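Transcription factor MBP1 (Magnaporthe oryzae, PDB 4UX5) binds DNA through its N-terminal winged helix-turn-helix domain and probably acts as a transcription activator for RNA polymerase II. Local coordinates at residues G14-Y22 and Y28-E36; A49-F58 and L99-L109. All blocks are in the same frame, centred on the assembly; numbering follows the deposited sequence.

How the interactions relate
Both contacts belong to the DNA-binding domain but differ in chemistry. Interaction 1 pairs an edge strand with the central strand of the three-stranded antiparallel sheet; backbone hydrogen bonds carry it, with a polar group on one face and an aliphatic-aromatic patch on the other, and much of it lies near the surface. Interaction 2 lies deeper and packs helix 49-55 against the end of helix 93-102 and the loop beyond by apolar side chains, while helix 49-55 also meets DNA phosphates. The centres of interactions 1 and 2 are about 15 Å apart. The two touch where Phe32, at the end of the central strand, packs on Arg108 and Leu109, which ties the sheet to the helical part.

Interaction 1 (G14-Y22 and Y28-E36); sequences GPGIYSATY and YEYQFGLKE
Tyr18 and Gln31 cross at about a right angle on one face of an antiparallel beta hairpin, formed by strand 16-22 at the edge of a three-stranded sheet and strand 25-32 at its centre. The ring and amide planes are 45° apart, and Tyr18 CE1 lies 3.8 Å from Gln31 OE1. On the same face the Tyr22 hydroxyl donates to Glu29 OE1 at 2.8 Å, on the syn lone pair of that oxygen, with OE1 at the edge of the phenol and in its plane. Glu29 reaches this far because its chain is extended, with CG anti to the backbone N (chi1 -178°). Its other oxygen, OE2, accepts hydrogen bonds from a water and from Gln31 NE2, which comes from above the carboxylate plane (77° out of it) while OE2 stays near the plane of the amide; bonds to both oxygens restrict the group's rotation. Met39 and His37 of strand 36-41 also touch Glu29, and Tyr83 lies almost parallel to the Tyr22 ring. Through the sheet, Ile17 and Tyr30 occupy the other face and likewise cross nearly perpendicularly: Ile17 CD1 rests 3.6 Å from Tyr30 CB. Pro111 and Ile112 of helix 110-114 touch both residues, which places that helix over this face. The backbones pair in register, Tyr18 with Glu29 and Gly16 with Gln31 as hydrogen-bonded pairs. Tyr18 and Glu29 exchange two short bonds, whereas Gly16 N to Gln31 O is weak. Near the start of the edge strand, the Tyr18 hydroxyl turns back on its own segment and donates to Gly14 O at 3.2 Å, nearly in line with that carbonyl.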
loop_
_atom_site.group_PDB
_atom_site.type_symbol
_atom_site.label_atom_id
_atom_site.label_comp_id
_atom_site.label_asym_id
_atom_site.label_seq_id
_atom_site.Cartn_x
_atom_site.Cartn_y
_atom_site.Cartn_z
ATOM N N GLY A 14 22.076 24.281 -7.148
ATOM C CA GLY A 14 21.412 23.999 -8.409
ATOM C C GLY A 14 20.987 22.548 -8.523
ATOM O O GLY A 14 20.978 21.820 -7.530
ATOM N N PRO A 15 20.624 22.118 -9.742
ATOM C CA PRO A 15 20.200 20.734 -9.985
ATOM C C PRO A 15 21.358 19.740 -9.920
ATOM O O PRO A 15 22.388 19.952 -10.557
ATOM C CB PRO A 15 19.611 20.793 -11.398
ATOM C CG PRO A 15 20.318 21.933 -12.047
ATOM C CD PRO A 15 20.545 22.945 -10.959
ATOM N N GLY A 16 21.184 18.663 -9.159
ATOM C CA GLY A 16 22.229 17.665 -9.028
ATOM C C GLY A 16 21.852 16.471 -8.171
ATOM O O GLY A 16 20.705 16.328 -7.747
ATOM N N ILE A 17 22.833 15.611 -7.917
ATOM C CA ILE A 17 22.614 14.392 -7.150
ATOM C C ILE A 17 22.888 14.608 -5.666
ATOM O O ILE A 17 23.912 15.176 -5.287
ATOM C CB ILE A 17 23.506 13.243 -7.663
ATOM C CG1 ILE A 17 23.289 13.024 -9.162
ATOM C CG2 ILE A 17 23.236 11.962 -6.885
ATOM C CD1 ILE A 17 21.892 12.581 -9.515
ATOM N N TYR A 18 21.965 14.148 -4.829
ATOM C CA TYR A 18 22.133 14.229 -3.387
ATOM C C TYR A 18 21.928 12.856 -2.747
ATOM O O TYR A 18 21.450 11.927 -3.397
ATOM C CB TYR A 18 21.165 15.250 -2.791
ATOM C CG TYR A 18 21.338 16.664 -3.314
ATOM C CD1 TYR A 18 20.674 17.089 -4.457
ATOM C CD2 TYR A 18 22.156 17.574 -2.657
ATOM C CE1 TYR A 18 20.823 18.378 -4.935
ATOM C CE2 TYR A 18 22.311 18.867 -3.128
ATOM C CZ TYR A 18 21.642 19.262 -4.267
ATOM O OH TYR A 18 21.792 20.546 -4.742
ATOM N N SER A 19 22.291 12.725 -1.474
ATOM C CA SER A 19 22.174 11.442 -0.781
ATOM C C SER A 19 21.368 11.558 0.510
ATOM O O SER A 19 21.831 12.139 1.491
ATOM C CB SER A 19 23.560 10.874 -0.476
ATOM O OG SER A 19 24.174 11.592 0.579
ATOM N N ALA A 20 20.168 10.988 0.507
ATOM C CA ALA A 20 19.271 11.084 1.654
ATOM C C ALA A 20 18.961 9.721 2.257
ATOM O O ALA A 20 19.319 8.684 1.701
ATOM C CB ALA A 20 17.982 11.778 1.253
ATOM N N THR A 21 18.284 9.732 3.399
ATOM C CA THR A 21 17.871 8.500 4.058
ATOM C C THR A 21 16.435 8.610 4.556
ATOM O O THR A 21 16.121 9.461 5.386
ATOM C CB THR A 21 18.796 8.151 5.238
ATOM O OG1 THR A 21 20.110 7.857 4.746
ATOM C CG2 THR A 21 18.263 6.942 5.996
ATOM N N TYR A 22 15.563 7.752 4.038
ATOM C CA TYR A 22 14.165 7.758 4.442
ATOM C C TYR A 22 13.758 6.401 4.998
ATOM O O TYR A 22 13.875 5.384 4.313
ATOM C CB TYR A 22 13.266 8.142 3.266
ATOM C CG TYR A 22 13.679 9.423 2.581
ATOM C CD1 TYR A 22 13.433 10.656 3.169
ATOM C CD2 TYR A 22 14.316 9.401 1.345
ATOM C CE1 TYR A 22 13.810 11.830 2.547
ATOM C CE2 TYR A 22 14.695 10.570 0.716
ATOM C CZ TYR A 22 14.440 11.782 1.321
ATOM O OH TYR A 22 14.817 12.949 0.697
ATOM N N TYR A 28 19.825 7.696 -3.561
ATOM C CA TYR A 28 20.361 8.816 -4.317
ATOM C C TYR A 28 19.177 9.631 -4.809
ATOM O O TYR A 28 18.191 9.070 -5.288
ATOM C CB TYR A 28 21.222 8.346 -5.490
ATOM C CG TYR A 28 22.386 7.468 -5.093
ATOM C CD1 TYR A 28 23.401 7.954 -4.281
ATOM C CD2 TYR A 28 22.476 6.157 -5.543
ATOM C CE1 TYR A 28 24.468 7.156 -3.915
ATOM C CE2 TYR A 28 23.543 5.350 -5.186
ATOM C CZ TYR A 28 24.535 5.855 -4.373
ATOM O OH TYR A 28 25.596 5.056 -4.016
ATOM N N GLU A 29 19.260 10.950 -4.678
ATOM C CA GLU A 29 18.156 11.806 -5.090
ATOM C C GLU A 29 18.612 12.897 -6.051
ATOM O O GLU A 29 19.444 13.735 -5.709
ATOM C CB GLU A 29 17.481 12.433 -3.870
ATOM C CG GLU A 29 16.279 13.302 -4.208
ATOM C CD GLU A 29 15.516 13.750 -2.975
ATOM O OE1 GLU A 29 15.788 13.218 -1.878
ATOM O OE2 GLU A 29 14.644 14.636 -3.103
ATOM N N TYR A 30 18.060 12.871 -7.259
ATOM C CA TYR A 30 18.324 13.903 -8.253
ATOM C C TYR A 30 17.276 14.999 -8.148
ATOM O O TYR A 30 16.091 14.752 -8.359
ATOM C CB TYR A 30 18.332 13.311 -9.664
ATOM C CG TYR A 30 18.509 14.336 -10.765
ATOM C CD1 TYR A 30 19.603 15.194 -10.772
ATOM C CD2 TYR A 30 17.592 14.437 -11.803
ATOM C CE1 TYR A 30 19.772 16.128 -11.778
ATOM C CE2 TYR A 30 17.757 15.369 -12.816
ATOM C CZ TYR A 30 18.846 16.209 -12.796
ATOM O OH TYR A 30 19.013 17.138 -13.796
ATOM N N GLN A 31 17.712 16.209 -7.816
ATOM C CA GLN A 31 16.788 17.328 -7.679
ATOM C C GLN A 31 16.913 18.297 -8.848
ATOM O O GLN A 31 18.002 18.518 -9.373
ATOM C CB GLN A 31 17.019 18.051 -6.351
ATOM C CG GLN A 31 16.725 17.179 -5.139
ATOM C CD GLN A 31 16.781 17.947 -3.833
ATOM O OE1 GLN A 31 17.252 19.083 -3.786
ATOM N NE2 GLN A 31 16.294 17.327 -2.763
ATOM N N PHE A 32 15.781 18.865 -9.248
ATOM C CA PHE A 32 15.696 19.739 -10.410
ATOM C C PHE A 32 14.330 20.405 -10.398
ATOM O O PHE A 32 13.337 19.760 -10.076
ATOM C CB PHE A 32 15.904 18.952 -11.706
ATOM C CG PHE A 32 14.889 17.861 -11.926
ATOM C CD1 PHE A 32 14.975 16.662 -11.233
ATOM C CD2 PHE A 32 13.850 18.035 -12.826
ATOM C CE1 PHE A 32 14.044 15.660 -11.432
ATOM C CE2 PHE A 32 12.917 17.034 -13.031
ATOM C CZ PHE A 32 13.014 15.846 -12.332
ATOM N N GLY A 33 14.262 21.690 -10.725
ATOM C CA GLY A 33 12.975 22.362 -10.684
ATOM C C GLY A 33 12.753 23.635 -9.874
ATOM O O GLY A 33 12.152 24.568 -10.409
ATOM N N LEU A 34 13.195 23.720 -8.614
ATOM C CA LEU A 34 14.044 22.741 -7.933
ATOM C C LEU A 34 13.265 21.858 -6.950
ATOM O O LEU A 34 13.839 21.282 -6.024
ATOM C CB LEU A 34 15.181 23.480 -7.210
ATOM C CG LEU A 34 16.418 22.741 -6.690
ATOM C CD1 LEU A 34 16.920 21.741 -7.709
ATOM C CD2 LEU A 34 17.513 23.736 -6.337
ATOM N N LYS A 35 11.959 21.737 -7.157
ATOM C CA LYS A 35 11.127 20.954 -6.249
ATOM C C LYS A 35 10.894 19.524 -6.736
ATOM O O LYS A 35 10.508 18.656 -5.955
ATOM C CB LYS A 35 9.782 21.646 -6.020
ATOM C CG LYS A 35 9.631 22.250 -4.630
ATOM C CD LYS A 35 8.208 22.723 -4.371
ATOM C CE LYS A 35 8.051 23.231 -2.944
ATOM N NZ LYS A 35 6.655 23.657 -2.648
ATOM N N GLU A 36 11.122 19.279 -8.022
ATOM C CA GLU A 36 10.972 17.931 -8.562
ATOM C C GLU A 36 12.145 17.058 -8.136
ATOM O O GLU A 36 13.227 17.560 -7.826
ATOM C CB GLU A 36 10.865 17.951 -10.089
ATOM C CG GLU A 36 9.860 18.942 -10.645
ATOM C CD GLU A 36 9.846 18.958 -12.161
ATOM O OE1 GLU A 36 9.457 17.937 -12.766
ATOM O OE2 GLU A 36 10.232 19.991 -12.748
HETATM O O HOH W 1 12.794 15.099 -0.885
#

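Interaction 2 (A49-F58 and L99-L109); sequences ATHILKAAGF and LAHRNNIFDRL. With nucleotides of chain C.
Thr50 OG1 has two partners: it donates to OP1 of DG10 of chain C at 2.6 Å and accepts from Thr89 N, which should fix the hydroxyl. One turn later Lys54 NZ, its chain bent at chi3 (64°), donates a hydrogen bond to OP1 of DC9 of chain C at 2.7 Å. Helix 49-55 thus meets consecutive phosphates of one strand, while another side of it packs on 99-109. There Ile52 CG2, anti to the backbone N, lies 3.8 Å from Ile105 CG2 and equally close to Leu109 CD1, both crossing it at a slant. Ala55 CB fits against Leu109 CD2, and Ala49 CB meets Leu99 CD2 at the other end of the helix. Asn103 stands against Phe58 with amide and ring planes 87° apart, OD1 3.2 Å from CE2, and Leu53 CD2 touches the same amide. The amide is steadied by a nearly straight bond from ND2 to Leu99 O. Asn104, with positive phi, closes helix 93-102 in a Schellman motif that turns Ile105 back toward Ala55 and Ala56. A DNA-contacting helix thus sets one side on the phosphate backbone and another on a helix end and its following loop, as in the winged helix-turn-helix fold of this KilA-N family domain.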
loop_
_atom_site.group_PDB
_atom_site.type_symbol
_atom_site.label_atom_id
_atom_site.label_comp_id
_atom_site.label_asym_id
_atom_site.label_seq_id
_atom_site.Cartn_x
_atom_site.Cartn_y
_atom_site.Cartn_z
ATOM N N ALA A 49 9.450 4.763 -10.151
ATOM C CA ALA A 49 8.786 4.938 -11.440
ATOM C C ALA A 49 7.731 6.036 -11.385
ATOM O O ALA A 49 7.414 6.653 -12.401
ATOM C CB ALA A 49 8.159 3.629 -11.894
ATOM N N THR A 50 7.188 6.276 -10.197
ATOM C CA THR A 50 6.191 7.324 -10.013
ATOM C C THR A 50 6.840 8.696 -10.151
ATOM O O THR A 50 6.245 9.621 -10.700
ATOM C CB THR A 50 5.493 7.209 -8.642
ATOM O OG1 THR A 50 5.036 5.865 -8.451
ATOM C CG2 THR A 50 4.309 8.159 -8.552
ATOM N N HIS A 51 8.068 8.819 -9.655
ATOM C CA HIS A 51 8.837 10.051 -9.797
ATOM C C HIS A 51 9.172 10.328 -11.260
ATOM O O HIS A 51 9.189 11.479 -11.696
ATOM C CB HIS A 51 10.131 9.982 -8.982
ATOM C CG HIS A 51 9.921 9.972 -7.501
ATOM N ND1 HIS A 51 10.949 9.763 -6.607
ATOM C CD2 HIS A 51 8.806 10.148 -6.753
ATOM C CE1 HIS A 51 10.477 9.808 -5.375
ATOM N NE2 HIS A 51 9.178 10.042 -5.435
ATOM N N ILE A 52 9.451 9.264 -12.008
ATOM C CA ILE A 52 9.804 9.386 -13.418
ATOM C C ILE A 52 8.614 9.880 -14.231
ATOM O O ILE A 52 8.732 10.831 -15.001
ATOM C CB ILE A 52 10.301 8.045 -13.994
ATOM C CG1 ILE A 52 11.573 7.590 -13.272
ATOM C CG2 ILE A 52 10.553 8.167 -15.488
ATOM C CD1 ILE A 52 12.092 6.246 -13.732
ATOM N N LEU A 53 7.464 9.237 -14.050
ATOM C CA LEU A 53 6.254 9.617 -14.770
ATOM C C LEU A 53 5.777 11.016 -14.378
ATOM O O LEU A 53 5.132 11.700 -15.171
ATOM C CB LEU A 53 5.146 8.591 -14.529
ATOM C CG LEU A 53 5.419 7.201 -15.107
ATOM C CD1 LEU A 53 4.273 6.250 -14.795
ATOM C CD2 LEU A 53 5.664 7.280 -16.610
ATOM N N LYS A 54 6.098 11.437 -13.158
ATOM C CA LYS A 54 5.801 12.797 -12.713
ATOM C C LYS A 54 6.763 13.796 -13.340
ATOM O O LYS A 54 6.424 14.964 -13.529
ATOM C CB LYS A 54 5.868 12.902 -11.189
ATOM C CG LYS A 54 4.669 12.319 -10.468
ATOM C CD LYS A 54 4.909 12.254 -8.967
ATOM C CE LYS A 54 5.069 13.642 -8.369
ATOM N NZ LYS A 54 5.241 13.594 -6.890
ATOM N N ALA A 55 7.972 13.332 -13.646
ATOM C CA ALA A 55 8.954 14.159 -14.335
ATOM C C ALA A 55 8.487 14.411 -15.763
ATOM O O ALA A 55 8.706 15.486 -16.320
ATOM C CB ALA A 55 10.325 13.499 -14.319
ATOM N N ALA A 56 7.841 13.410 -16.350
ATOM C CA ALA A 56 7.129 13.597 -17.604
ATOM C C ALA A 56 5.847 14.374 -17.319
ATOM O O ALA A 56 5.520 14.633 -16.162
ATOM C CB ALA A 56 6.827 12.262 -18.260
ATOM N N GLY A 57 5.115 14.740 -18.365
ATOM C CA GLY A 57 3.954 15.601 -18.205
ATOM C C GLY A 57 2.719 14.958 -17.594
ATOM O O GLY A 57 1.680 15.606 -17.471
ATOM N N PHE A 58 2.832 13.694 -17.196
ATOM C CA PHE A 58 1.679 12.917 -16.747
ATOM C C PHE A 58 1.131 13.335 -15.386
ATOM O O PHE A 58 1.875 13.462 -14.415
ATOM C CB PHE A 58 2.035 11.432 -16.705
ATOM C CG PHE A 58 2.443 10.876 -18.031
ATOM C CD1 PHE A 58 1.563 10.889 -19.100
ATOM C CD2 PHE A 58 3.707 10.342 -18.214
ATOM C CE1 PHE A 58 1.935 10.379 -20.331
ATOM C CE2 PHE A 58 4.086 9.829 -19.442
ATOM C CZ PHE A 58 3.198 9.846 -20.502
ATOM N N LEU A 99 11.574 2.640 -19.122
ATOM C CA LEU A 99 10.376 3.446 -18.910
ATOM C C LEU A 99 10.609 4.913 -19.256
ATOM O O LEU A 99 9.755 5.561 -19.859
ATOM C CB LEU A 99 9.906 3.329 -17.458
ATOM C CG LEU A 99 8.652 4.112 -17.072
ATOM C CD1 LEU A 99 7.426 3.522 -17.746
ATOM C CD2 LEU A 99 8.475 4.137 -15.561
ATOM N N ALA A 100 11.771 5.428 -18.869
ATOM C CA ALA A 100 12.110 6.821 -19.113
ATOM C C ALA A 100 12.264 7.088 -20.606
ATOM O O ALA A 100 11.896 8.155 -21.097
ATOM C CB ALA A 100 13.383 7.195 -18.369
ATOM N N HIS A 101 12.809 6.113 -21.326
ATOM C CA HIS A 101 12.932 6.223 -22.771
ATOM C C HIS A 101 11.558 6.197 -23.431
ATOM O O HIS A 101 11.227 7.095 -24.204
ATOM C CB HIS A 101 13.815 5.104 -23.330
ATOM C CG HIS A 101 15.282 5.368 -23.196
ATOM N ND1 HIS A 101 16.093 4.661 -22.333
ATOM C CD2 HIS A 101 16.086 6.266 -23.814
ATOM C CE1 HIS A 101 17.331 5.108 -22.429
ATOM N NE2 HIS A 101 17.354 6.085 -23.320
ATOM N N ARG A 102 10.761 5.179 -23.103
ATOM C CA ARG A 102 9.431 4.998 -23.692
ATOM C C ARG A 102 8.525 6.208 -23.484
ATOM O O ARG A 102 7.606 6.442 -24.269
ATOM C CB ARG A 102 8.746 3.751 -23.118
ATOM C CG ARG A 102 9.463 2.441 -23.405
ATOM C CD ARG A 102 8.539 1.245 -23.214
ATOM N NE ARG A 102 7.788 1.301 -21.960
ATOM C CZ ARG A 102 8.192 0.753 -20.816
ATOM N NH1 ARG A 102 9.350 0.110 -20.755
ATOM N NH2 ARG A 102 7.436 0.850 -19.731
ATOM N N ASN A 103 8.784 6.972 -22.429
ATOM C CA ASN A 103 7.978 8.148 -22.125
ATOM C C ASN A 103 8.743 9.450 -22.352
ATOM O O ASN A 103 8.368 10.498 -21.826
ATOM C CB ASN A 103 7.464 8.079 -20.687
ATOM C CG ASN A 103 6.468 6.950 -20.481
ATOM O OD1 ASN A 103 5.264 7.131 -20.657
ATOM N ND2 ASN A 103 6.969 5.777 -20.111
ATOM N N ASN A 104 9.822 9.366 -23.127
ATOM C CA ASN A 104 10.530 10.547 -23.620
ATOM C C ASN A 104 11.017 11.493 -22.518
ATOM O O ASN A 104 10.728 12.689 -22.550
ATOM C CB ASN A 104 9.622 11.314 -24.590
ATOM C CG ASN A 104 10.395 12.228 -25.526
ATOM O OD1 ASN A 104 11.505 11.908 -25.952
ATOM N ND2 ASN A 104 9.807 13.375 -25.852
ATOM N N ILE A 105 11.764 10.967 -21.551
ATOM C CA ILE A 105 12.189 11.779 -20.410
ATOM C C ILE A 105 13.585 11.389 -19.915
ATOM O O ILE A 105 14.096 11.962 -18.950
ATOM C CB ILE A 105 11.169 11.669 -19.245
ATOM C CG1 ILE A 105 11.304 12.843 -18.267
ATOM C CG2 ILE A 105 11.297 10.328 -18.531
ATOM C CD1 ILE A 105 11.142 14.200 -18.910
ATOM N N PHE A 106 14.204 10.425 -20.586
ATOM C CA PHE A 106 15.515 9.934 -20.175
ATOM C C PHE A 106 16.587 11.026 -20.162
ATOM O O PHE A 106 17.457 11.041 -19.289
ATOM C CB PHE A 106 15.967 8.791 -21.084
ATOM C CG PHE A 106 17.315 8.239 -20.723
ATOM C CD1 PHE A 106 17.444 7.297 -19.716
ATOM C CD2 PHE A 106 18.455 8.670 -21.382
ATOM C CE1 PHE A 106 18.686 6.789 -19.377
ATOM C CE2 PHE A 106 19.698 8.168 -21.048
ATOM C CZ PHE A 106 19.814 7.226 -20.044
ATOM N N ASP A 107 16.526 11.930 -21.133
ATOM C CA ASP A 107 17.527 12.984 -21.253
ATOM C C ASP A 107 17.504 13.949 -20.069
ATOM O O ASP A 107 18.554 14.346 -19.565
ATOM C CB ASP A 107 17.333 13.760 -22.559
ATOM C CG ASP A 107 17.710 12.945 -23.780
ATOM O OD1 ASP A 107 18.553 12.030 -23.649
ATOM O OD2 ASP A 107 17.170 13.218 -24.873
ATOM N N ARG A 108 16.310 14.325 -19.625
ATOM C CA ARG A 108 16.185 15.246 -18.499
ATOM C C ARG A 108 16.593 14.581 -17.186
ATOM O O ARG A 108 17.017 15.249 -16.243
ATOM C CB ARG A 108 14.753 15.777 -18.391
ATOM C CG ARG A 108 14.577 16.862 -17.338
ATOM C CD ARG A 108 13.132 17.312 -17.241
ATOM N NE ARG A 108 12.949 18.363 -16.245
ATOM C CZ ARG A 108 12.981 19.664 -16.519
ATOM N NH1 ARG A 108 13.189 20.077 -17.761
ATOM N NH2 ARG A 108 12.802 20.552 -15.550
ATOM N N LEU A 109 16.470 13.259 -17.138
ATOM C CA LEU A 109 16.753 12.503 -15.924
ATOM C C LEU A 109 18.078 11.758 -16.011
ATOM O O LEU A 109 18.351 10.884 -15.194
ATOM C CB LEU A 109 15.629 11.504 -15.644
ATOM C CG LEU A 109 14.206 12.050 -15.546
ATOM C CD1 LEU A 109 13.240 10.913 -15.257
ATOM C CD2 LEU A 109 14.113 13.126 -14.478
ATOM P P DC C 9 2.564 11.206 -5.258
ATOM O OP1 DC C 9 3.961 11.680 -5.394
ATOM O OP2 DC C 9 1.484 11.851 -6.035
ATOM O "O5'" DC C 9 2.520 9.630 -5.532
ATOM C "C5'" DC C 9 3.441 8.772 -4.864
ATOM C "C4'" DC C 9 2.721 7.652 -4.129
ATOM O "O4'" DC C 9 2.019 8.189 -2.994
ATOM C "C3'" DC C 9 1.652 6.935 -4.929
ATOM O "O3'" DC C 9 2.242 5.884 -5.678
ATOM C "C2'" DC C 9 0.711 6.392 -3.843
ATOM C "C1'" DC C 9 0.985 7.297 -2.632
ATOM N N1 DC C 9 -0.197 8.101 -2.187
ATOM C C2 DC C 9 -0.997 7.641 -1.131
ATOM O O2 DC C 9 -0.723 6.565 -0.588
ATOM N N3 DC C 9 -2.057 8.388 -0.737
ATOM C C4 DC C 9 -2.324 9.541 -1.346
ATOM N N4 DC C 9 -3.380 10.242 -0.922
ATOM C C5 DC C 9 -1.523 10.029 -2.420
ATOM C C6 DC C 9 -0.478 9.285 -2.802
ATOM P P DG C 10 1.632 5.459 -7.102
ATOM O OP1 DG C 10 2.718 4.812 -7.875
ATOM O OP2 DG C 10 0.920 6.634 -7.653
ATOM O "O5'" DG C 10 0.569 4.322 -6.741
ATOM C "C5'" DG C 10 0.999 3.143 -6.071
ATOM C "C4'" DG C 10 -0.134 2.523 -5.268
ATOM O "O4'" DG C 10 -0.779 3.544 -4.458
ATOM C "C3'" DG C 10 -1.245 1.886 -6.100
ATOM O "O3'" DG C 10 -1.702 0.713 -5.456
ATOM C "C2'" DG C 10 -2.321 2.965 -6.109
ATOM C "C1'" DG C 10 -2.165 3.541 -4.714
ATOM N N9 DG C 10 -2.663 4.903 -4.591
ATOM C C8 DG C 10 -2.353 5.972 -5.396
ATOM N N7 DG C 10 -2.954 7.076 -5.049
ATOM C C5 DG C 10 -3.712 6.716 -3.942
ATOM C C6 DG C 10 -4.573 7.496 -3.136
ATOM O O6 DG C 10 -4.845 8.700 -3.248
ATOM N N1 DG C 10 -5.148 6.742 -2.115
ATOM C C2 DG C 10 -4.917 5.404 -1.900
ATOM N N2 DG C 10 -5.561 4.847 -0.864
ATOM N N3 DG C 10 -4.110 4.661 -2.648
ATOM C C4 DG C 10 -3.545 5.381 -3.648
#